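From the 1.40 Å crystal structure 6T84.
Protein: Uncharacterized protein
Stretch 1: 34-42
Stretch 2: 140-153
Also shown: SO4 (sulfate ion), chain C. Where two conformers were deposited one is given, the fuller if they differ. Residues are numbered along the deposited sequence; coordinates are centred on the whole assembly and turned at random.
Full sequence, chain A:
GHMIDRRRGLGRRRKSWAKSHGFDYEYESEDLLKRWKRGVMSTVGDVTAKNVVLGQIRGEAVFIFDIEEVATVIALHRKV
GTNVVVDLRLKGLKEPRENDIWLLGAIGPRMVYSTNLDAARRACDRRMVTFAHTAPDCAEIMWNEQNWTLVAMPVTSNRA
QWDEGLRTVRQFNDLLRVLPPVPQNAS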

# COMPACT_ATOMS: atom_id res chain seq x y z
N LYS A 34 -9.41 7.56 7.74
CA LYS A 34 -10.08 6.72 8.72
C LYS A 34 -10.43 5.36 8.17
O LYS A 34 -10.73 4.46 8.96
N ARG A 35 -10.33 5.14 6.86
CA ARG A 35 -10.81 3.86 6.37
C ARG A 35 -9.76 2.77 6.47
O ARG A 35 -10.10 1.60 6.30
N TRP A 36 -8.51 3.13 6.79
CA TRP A 36 -7.43 2.15 6.87
C TRP A 36 -6.79 2.15 8.25
O TRP A 36 -6.67 3.21 8.89
N LYS A 37 -6.44 0.96 8.75
CA LYS A 37 -6.04 0.83 10.14
C LYS A 37 -4.65 0.24 10.33
O LYS A 37 -4.13 0.30 11.46
N ARG A 38 -4.05 -0.37 9.30
CA ARG A 38 -2.81 -1.11 9.50
C ARG A 38 -1.66 -0.47 8.70
O ARG A 38 -1.76 0.68 8.29
N GLY A 39 -0.56 -1.22 8.49
CA GLY A 39 0.58 -0.65 7.80
C GLY A 39 1.03 0.62 8.48
O GLY A 39 1.09 0.69 9.72
N VAL A 40 1.29 1.67 7.69
CA VAL A 40 1.67 2.95 8.29
C VAL A 40 0.55 3.63 9.04
O VAL A 40 0.83 4.58 9.80
N MET A 41 -0.69 3.19 8.88
CA MET A 41 -1.80 3.87 9.55
C MET A 41 -1.84 3.60 11.05
O MET A 41 -2.41 4.41 11.79
N SER A 42 -1.22 2.52 11.52
CA SER A 42 -1.30 2.24 12.95
C SER A 42 -0.33 3.09 13.77
O SER A 42 -0.59 3.34 14.95
N GLU A 140 8.25 0.61 0.58
CA GLU A 140 8.82 0.20 1.86
C GLU A 140 7.91 -0.75 2.62
O GLU A 140 8.38 -1.71 3.22
N ILE A 141 6.62 -0.46 2.64
CA ILE A 141 5.64 -1.28 3.35
C ILE A 141 4.48 -1.47 2.38
O ILE A 141 3.94 -0.50 1.85
N MET A 142 4.11 -2.73 2.12
CA MET A 142 2.95 -3.07 1.30
C MET A 142 2.08 -3.99 2.13
O MET A 142 2.58 -4.92 2.78
N TRP A 143 0.76 -3.78 2.09
CA TRP A 143 -0.11 -4.60 2.93
C TRP A 143 -1.51 -4.53 2.38
O TRP A 143 -1.83 -3.66 1.58
N ASN A 144 -2.34 -5.47 2.80
CA ASN A 144 -3.75 -5.35 2.50
C ASN A 144 -4.59 -5.29 3.76
O ASN A 144 -4.18 -5.71 4.85
N GLU A 145 -5.78 -4.72 3.57
CA GLU A 145 -6.86 -4.78 4.55
C GLU A 145 -8.04 -5.44 3.85
O GLU A 145 -7.87 -6.04 2.79
N GLN A 146 -9.24 -5.35 4.42
CA GLN A 146 -10.30 -6.19 3.89
C GLN A 146 -10.57 -5.91 2.41
O GLN A 146 -10.68 -6.84 1.60
N ASN A 147 -10.71 -4.64 2.04
CA ASN A 147 -11.10 -4.26 0.69
C ASN A 147 -10.08 -3.40 -0.04
O ASN A 147 -10.43 -2.78 -1.07
N TRP A 148 -8.84 -3.36 0.46
CA TRP A 148 -7.84 -2.46 -0.11
C TRP A 148 -6.46 -3.12 -0.05
O TRP A 148 -6.18 -3.88 0.88
N THR A 149 -5.62 -2.81 -1.01
CA THR A 149 -4.20 -3.19 -0.98
C THR A 149 -3.47 -1.86 -1.10
O THR A 149 -3.83 -1.01 -1.93
N LEU A 150 -2.41 -1.69 -0.27
CA LEU A 150 -1.74 -0.41 -0.09
C LEU A 150 -0.23 -0.54 -0.18
O LEU A 150 0.36 -1.58 0.19
N VAL A 151 0.40 0.53 -0.65
CA VAL A 151 1.85 0.67 -0.66
C VAL A 151 2.21 2.01 -0.02
O VAL A 151 1.63 3.05 -0.38
N ALA A 152 3.18 2.00 0.90
CA ALA A 152 3.70 3.21 1.50
C ALA A 152 5.12 3.42 1.01
O ALA A 152 5.93 2.48 0.98
N MET A 153 5.43 4.64 0.59
CA MET A 153 6.76 5.03 0.16
C MET A 153 7.17 6.34 0.82
O MET A 153 6.33 7.06 1.37

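Stretch 2 forms a β-hairpin, its strands paired by backbone hydrogen bonds such as Trp 143 N to Leu 150 O (2.9 Å), and stretch 1 lies across one face of it. Strand alternation sets the pattern: Ile 141, Trp 143, Glu 145, Trp 148, Leu 150 and Ala 152 direct their CA-to-CB bonds toward stretch 1, whereas Met 142, Asn 144, Thr 149 and Met 153 point away.

Glu 145 is the polar centre of the contact. Its m, t conformation (chi1 -59°, chi2 -173°) extends the carboxylate to the backbone of the loop, where two successive amides meet it: Lys 37 N donates to Glu 145 OE1 (2.9 Å) and Arg 38 N to Glu 145 OE2 (2.8 Å). OE2 also accepts a nearly linear hydrogen bond from Trp 143 NE1 (2.8 Å), so the indole helps hold the carboxylate in place. A water donates to both Arg 35 O (2.7 Å) and Glu 145 OE1 (2.9 Å), adding a bridge to the same group. The CA-to-CB bonds of Lys 37 and Arg 38 point sideways, both side chains with chi1 m, and their ends lead away from the hairpin.

Trp 143 adopts chi1 p (75°) with chi2 104°, which lays its ring beneath the Gly 39 backbone. Gly 39 CA sits 3.5 Å from the centroid of the Trp 143 six-membered ring, close to the ring normal, in a CH-pi contact. An ideal CB on Gly 39 would lie only 2.2 Å from Trp 143 CE2, and the positive phi of 55° also favours glycine. Beyond it, Val 40 (chi1 m) packs CG1 against Ile 141 CD1 (3.8 Å) and Ala 152 CB (3.7 Å), while its CG2 approaches Trp 143 CH2 (3.9 Å).

Trp 36 (chi1 m, chi2 -67°) points toward the hairpin and meets two of its side chains, one with a face and the other with an edge. Leu 150 CD2 lies over one face, 3.9 Å from the centroid of the Trp 36 five-membered ring, and the indole edge meets the face of Trp 148 with the planes at 87°, bringing Trp 36 NE1 to 3.2 Å from Trp 148 CG. Leu 150 has an off-rotamer chi2 of 96°; its CD2 also meets Met 41 CE at 4.3 Å.

At the exposed margin, Trp 148 NE1 donates to sulfate O4 (3.0 Å) and Asn 147 ND2 to sulfate O1 (2.7 Å). Arg 35, with chi1 p, brings NH1 to 4.0 Å from Trp 148 CZ2 and 3.5 Å from sulfate O4.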

# COMPACT_ATOMS: atom_id res chain seq x y z
CB LYS A 34 -11.37 7.42 9.20
CG LYS A 34 -11.10 8.67 10.03
CD LYS A 34 -12.40 9.28 10.56
CE LYS A 34 -12.15 10.46 11.49
NZ LYS A 34 -11.53 11.62 10.80
CB ARG A 35 -11.40 3.91 4.96
CG ARG A 35 -10.52 4.49 3.92
CD ARG A 35 -11.25 4.47 2.58
NE ARG A 35 -12.47 5.26 2.63
CZ ARG A 35 -13.68 4.77 2.36
NH1 ARG A 35 -13.82 3.50 1.99
NH2 ARG A 35 -14.74 5.57 2.44
CB TRP A 36 -6.34 2.45 5.82
CG TRP A 36 -6.93 2.49 4.47
CD1 TRP A 36 -7.46 1.44 3.77
CD2 TRP A 36 -7.11 3.65 3.66
NE1 TRP A 36 -7.94 1.89 2.55
CE2 TRP A 36 -7.72 3.23 2.45
CE3 TRP A 36 -6.78 5.00 3.82
CZ2 TRP A 36 -8.04 4.12 1.43
CZ3 TRP A 36 -7.08 5.88 2.80
CH2 TRP A 36 -7.71 5.45 1.63
CB LYS A 37 -7.03 -0.08 10.90
CG LYS A 37 -8.51 0.30 10.73
CD LYS A 37 -8.84 1.42 11.66
CE LYS A 37 -10.32 1.58 11.82
NZ LYS A 37 -10.59 2.73 12.74
CB ARG A 38 -3.03 -2.59 9.12
CG ARG A 38 -4.06 -3.28 9.98
CD ARG A 38 -3.90 -4.79 9.84
NE ARG A 38 -4.93 -5.54 10.52
CZ ARG A 38 -4.69 -6.33 11.56
NH1 ARG A 38 -3.46 -6.46 12.06
NH2 ARG A 38 -5.67 -7.01 12.09
CB VAL A 40 2.27 3.96 7.30
CG1 VAL A 40 3.50 3.42 6.70
CG2 VAL A 40 1.30 4.32 6.22
CB MET A 41 -3.14 3.48 8.94
CG MET A 41 -3.27 3.57 7.47
SD MET A 41 -2.85 5.21 6.81
CE MET A 41 -2.89 4.84 5.07
CB SER A 42 -1.11 0.75 13.23
OG SER A 42 0.13 0.28 12.74
CB GLU A 140 9.10 1.43 2.73
CG GLU A 140 10.14 2.40 2.11
CD GLU A 140 10.80 3.31 3.14
OE1 GLU A 140 11.92 3.77 2.86
OE2 GLU A 140 10.22 3.51 4.24
CB ILE A 141 5.16 -0.62 4.65
CG1 ILE A 141 6.30 -0.33 5.64
CG2 ILE A 141 4.12 -1.51 5.33
CD1 ILE A 141 5.85 0.49 6.84
CB MET A 142 3.36 -3.85 0.03
CG MET A 142 4.42 -3.11 -0.78
SD MET A 142 4.73 -3.97 -2.32
CE MET A 142 6.43 -4.39 -2.06
CB TRP A 143 -0.09 -4.19 4.41
CG TRP A 143 -0.87 -2.91 4.74
CD1 TRP A 143 -2.10 -2.87 5.35
CD2 TRP A 143 -0.48 -1.53 4.52
NE1 TRP A 143 -2.49 -1.55 5.53
CE2 TRP A 143 -1.53 -0.71 5.02
CE3 TRP A 143 0.67 -0.91 3.97
CZ2 TRP A 143 -1.48 0.68 4.99
CZ3 TRP A 143 0.70 0.46 3.91
CH2 TRP A 143 -0.35 1.25 4.45
CB ASN A 144 -4.25 -6.47 1.63
CG ASN A 144 -4.37 -7.77 2.42
OD1 ASN A 144 -3.34 -8.42 2.78
ND2 ASN A 144 -5.62 -8.17 2.72
CB GLU A 145 -7.14 -3.39 5.14
CG GLU A 145 -5.86 -2.85 5.80
CD GLU A 145 -5.97 -1.58 6.56
OE1 GLU A 145 -7.07 -1.25 7.05
OE2 GLU A 145 -4.93 -0.90 6.74
CB GLN A 146 -11.57 -6.01 4.71
CG GLN A 146 -12.67 -6.97 4.22
CD GLN A 146 -13.88 -6.98 5.11
OE1 GLN A 146 -13.76 -6.91 6.32
NE2 GLN A 146 -15.05 -7.09 4.50
CB ASN A 147 -12.43 -3.49 0.82
CG ASN A 147 -13.53 -4.38 1.32
OD1 ASN A 147 -13.84 -5.35 0.66
ND2 ASN A 147 -14.12 -4.04 2.48
CB TRP A 148 -7.76 -1.20 0.75
CG TRP A 148 -9.02 -0.41 0.67
CD1 TRP A 148 -10.11 -0.56 1.47
CD2 TRP A 148 -9.36 0.55 -0.32
NE1 TRP A 148 -11.10 0.28 1.07
CE2 TRP A 148 -10.68 0.99 -0.03
CE3 TRP A 148 -8.69 1.09 -1.42
CZ2 TRP A 148 -11.35 1.94 -0.81
CZ3 TRP A 148 -9.32 2.07 -2.18
CH2 TRP A 148 -10.66 2.48 -1.87
CB THR A 149 -3.86 -4.08 -2.21
OG1 THR A 149 -4.66 -5.29 -2.16
CG2 THR A 149 -2.37 -4.47 -2.27
CB LEU A 150 -2.08 0.19 1.28
CG LEU A 150 -3.60 0.41 1.53
CD1 LEU A 150 -4.16 -0.79 2.32
CD2 LEU A 150 -3.84 1.69 2.28
CB VAL A 151 2.40 0.60 -2.10
CG1 VAL A 151 3.93 1.00 -2.12
CG2 VAL A 151 2.09 -0.79 -2.77
CB ALA A 152 3.66 3.15 3.03
CB MET A 153 6.80 5.18 -1.38
CG MET A 153 5.98 6.32 -1.97
SD MET A 153 5.93 6.36 -3.79
CE MET A 153 4.70 5.13 -4.06
S SO4 C . -14.16 -0.37 3.34
O1 SO4 C . -13.52 -1.65 3.70
O2 SO4 C . -15.62 -0.52 3.46
O3 SO4 C . -13.71 0.69 4.23
O4 SO4 C . -13.95 0.02 1.99
O HOH W 1 -9.37 -0.82 5.32